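Local structure of putative L-alanine-DL-glutamate epimerase (Burkholderia xenovorans, 3SN0) at residues K163-I168 against D219-A224. The protein binds magnesium and small dicarboxylates such as fumarate, and is probably a racemase or epimerase of the mandelate racemase/muconate lactonizing enzyme family. Sequence-based numbering, arbitrary orientation. Where two conformers were deposited one is given.
Sequences KTNIFI and DLNFNA. With MG (magnesium ion), chain B; FUM (fumaric acid), chain C.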
loop_
_atom_site.group_PDB
_atom_site.type_symbol
_atom_site.label_atom_id
_atom_site.label_comp_id
_atom_site.label_asym_id
_atom_site.label_seq_id
_atom_site.Cartn_x
_atom_site.Cartn_y
_atom_site.Cartn_z
ATOM N N LYS A 163 22.183 0.639 31.288
ATOM C CA LYS A 163 21.879 -0.316 30.223
ATOM C C LYS A 163 22.657 -1.605 30.365
ATOM O O LYS A 163 23.898 -1.593 30.484
ATOM C CB LYS A 163 22.139 0.280 28.840
ATOM C CG LYS A 163 21.560 -0.568 27.707
ATOM C CD LYS A 163 21.538 0.165 26.361
ATOM C CE LYS A 163 22.893 0.174 25.675
ATOM N NZ LYS A 163 22.900 1.107 24.521
ATOM N N THR A 164 21.926 -2.717 30.330
ATOM C CA THR A 164 22.523 -4.028 30.394
ATOM C C THR A 164 22.284 -4.798 29.089
ATOM O O THR A 164 21.589 -4.322 28.184
ATOM C CB THR A 164 22.015 -4.838 31.619
ATOM O OG1 THR A 164 22.822 -6.006 31.756
ATOM C CG2 THR A 164 20.519 -5.247 31.485
ATOM N N ASN A 165 22.852 -5.991 29.014
ATOM C CA ASN A 165 22.754 -6.876 27.832
ATOM C C ASN A 165 22.239 -8.235 28.324
ATOM O O ASN A 165 21.530 -8.267 29.317
ATOM C CB ASN A 165 24.122 -6.964 27.134
ATOM C CG ASN A 165 24.628 -5.613 26.640
ATOM O OD1 ASN A 165 25.206 -4.823 27.409
ATOM N ND2 ASN A 165 24.442 -5.340 25.330
ATOM N N ILE A 166 22.552 -9.346 27.655
ATOM C CA ILE A 166 21.951 -10.627 28.015
ATOM C C ILE A 166 23.001 -11.479 28.706
ATOM O O ILE A 166 24.099 -11.666 28.158
ATOM C CB ILE A 166 21.440 -11.400 26.793
ATOM C CG1 ILE A 166 20.528 -10.519 25.932
ATOM C CG2 ILE A 166 20.674 -12.667 27.240
ATOM C CD1 ILE A 166 20.249 -11.111 24.526
ATOM N N PHE A 167 22.649 -12.017 29.873
ATOM C CA PHE A 167 23.574 -12.821 30.684
ATOM C C PHE A 167 22.957 -14.107 31.163
ATOM O O PHE A 167 21.781 -14.140 31.516
ATOM C CB PHE A 167 24.094 -12.010 31.868
ATOM C CG PHE A 167 25.006 -10.921 31.450
ATOM C CD1 PHE A 167 26.323 -11.205 31.173
ATOM C CD2 PHE A 167 24.540 -9.637 31.237
ATOM C CE1 PHE A 167 27.160 -10.230 30.736
ATOM C CE2 PHE A 167 25.392 -8.662 30.777
ATOM C CZ PHE A 167 26.699 -8.968 30.538
ATOM N N ILE A 168 23.772 -15.159 31.165
ATOM C CA ILE A 168 23.383 -16.466 31.677
ATOM C C ILE A 168 24.037 -16.694 33.040
ATOM O O ILE A 168 25.271 -16.736 33.133
ATOM C CB ILE A 168 23.819 -17.570 30.729
ATOM C CG1 ILE A 168 23.329 -17.299 29.312
ATOM C CG2 ILE A 168 23.353 -18.933 31.226
ATOM C CD1 ILE A 168 21.778 -17.185 29.181
ATOM N N ASP A 219 19.593 -4.008 26.146
ATOM C CA ASP A 219 20.096 -4.107 24.788
ATOM C C ASP A 219 20.207 -5.581 24.401
ATOM O O ASP A 219 20.958 -6.333 25.007
ATOM C CB ASP A 219 21.448 -3.406 24.666
ATOM C CG ASP A 219 21.812 -3.056 23.241
ATOM O OD1 ASP A 219 21.325 -3.736 22.311
ATOM O OD2 ASP A 219 22.616 -2.102 23.059
ATOM N N LEU A 220 19.485 -5.958 23.359
ATOM C CA LEU A 220 19.488 -7.318 22.839
ATOM C C LEU A 220 20.367 -7.456 21.584
ATOM O O LEU A 220 20.530 -8.557 21.064
ATOM C CB LEU A 220 18.054 -7.748 22.539
ATOM C CG LEU A 220 17.053 -7.683 23.703
ATOM C CD1 LEU A 220 15.652 -8.045 23.214
ATOM C CD2 LEU A 220 17.478 -8.574 24.856
ATOM N N ASN A 221 20.959 -6.347 21.142
ATOM C CA ASN A 221 21.794 -6.312 19.947
ATOM C C ASN A 221 21.167 -7.119 18.778
ATOM O O ASN A 221 19.973 -6.955 18.486
ATOM C CB ASN A 221 23.234 -6.739 20.291
ATOM C CG ASN A 221 23.838 -5.904 21.394
ATOM O OD1 ASN A 221 23.766 -6.266 22.571
ATOM N ND2 ASN A 221 24.426 -4.767 21.030
ATOM N N PHE A 222 21.951 -7.976 18.125
ATOM C CA PHE A 222 21.491 -8.791 17.014
ATOM C C PHE A 222 21.268 -10.239 17.503
ATOM O O PHE A 222 21.413 -11.179 16.739
ATOM C CB PHE A 222 22.554 -8.832 15.894
ATOM C CG PHE A 222 22.777 -7.545 15.146
ATOM C CD1 PHE A 222 22.085 -7.285 13.957
ATOM C CD2 PHE A 222 23.752 -6.641 15.565
ATOM C CE1 PHE A 222 22.317 -6.130 13.229
ATOM C CE2 PHE A 222 24.015 -5.481 14.833
ATOM C CZ PHE A 222 23.308 -5.228 13.652
ATOM N N ASN A 223 20.977 -10.438 18.788
ATOM C CA ASN A 223 21.015 -11.799 19.369
ATOM C C ASN A 223 19.785 -12.691 19.204
ATOM O O ASN A 223 19.700 -13.758 19.827
ATOM C CB ASN A 223 21.397 -11.686 20.858
ATOM C CG ASN A 223 22.829 -11.257 21.039
ATOM O OD1 ASN A 223 23.720 -11.734 20.330
ATOM N ND2 ASN A 223 23.066 -10.337 21.971
ATOM N N ALA A 224 18.843 -12.268 18.371
ATOM C CA ALA A 224 17.657 -13.058 18.066
ATOM C C ALA A 224 17.131 -12.771 16.673
ATOM O O ALA A 224 17.605 -11.854 15.980
ATOM C CB ALA A 224 16.562 -12.785 19.098
HETATM MG MG MG B . 23.092 -1.019 21.218
HETATM O OXT FUM C . 27.837 -7.911 22.897
HETATM C C FUM C . 28.606 -7.020 22.450
HETATM O O FUM C . 29.695 -7.330 21.905
HETATM C C4 FUM C . 28.288 -5.578 22.583
HETATM C C5 FUM C . 27.158 -5.145 23.147
HETATM C C6 FUM C . 26.863 -3.692 23.252
HETATM O O7 FUM C . 27.749 -2.866 22.901
HETATM O O8 FUM C . 25.730 -3.327 23.684
HETATM O O HOH W 1 22.174 -2.466 20.201
HETATM O O HOH W 2 24.921 -1.821 21.335
HETATM O O HOH W 3 23.924 0.620 22.407
#
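Asn165 and Asn221 join their side-chain amides beside one carboxylate of the bound fumarate. ND2 of Asn165 donates to a lone pair of Asn221 OD1 at 3.0 Å, the two amide planes only 8° apart, and the bond is somewhat bent. The same ND2 also reaches fumarate O8 at 2.9 Å, while Asn221 ND2 adds a weak bond to that oxygen; Asn165 OD1 is held by Thr128, which helps fix the amide's rotation. Asp219 carries the metal end. A chi1 of -161°, which sets CG opposite the backbone N, turns its carboxylate into the site, where OD2 binds magnesium at 2.2 Å. OD1 accepts from Asn221 N, closing an Asx turn, and from a metal-bound water. In one of its two conformers, the alkyl chain of Lys163 slants across the Asp219 side chain, and its NZ forms a salt bridge to Glu245 and a hydrogen bond to Tyr122. Packing is close on this polar side, backed by the straight backbone bond from Asp219 N to Thr164 O at 2.9 Å. The apolar side is sparser: Ile166 CD1 touches Leu220 CD2 at 3.8 Å, the chains crossing at about a right angle, and brushes Asn223. The wet side is limited to three ordered waters on the magnesium, and every touching residue is buried. Glu245 and Glu269 complete the protein ligands of the metal, and His125 and Arg178 also bond to fumarate. The contact lies where strand 161-168 is interrupted, beside the C-terminal end of the parallel strand 215-219, in the enolase-superfamily barrel, with helix 193-210 packed against Thr164 and Ile166 and helix 226-235 following the type II' turn from Leu220 to Asn223.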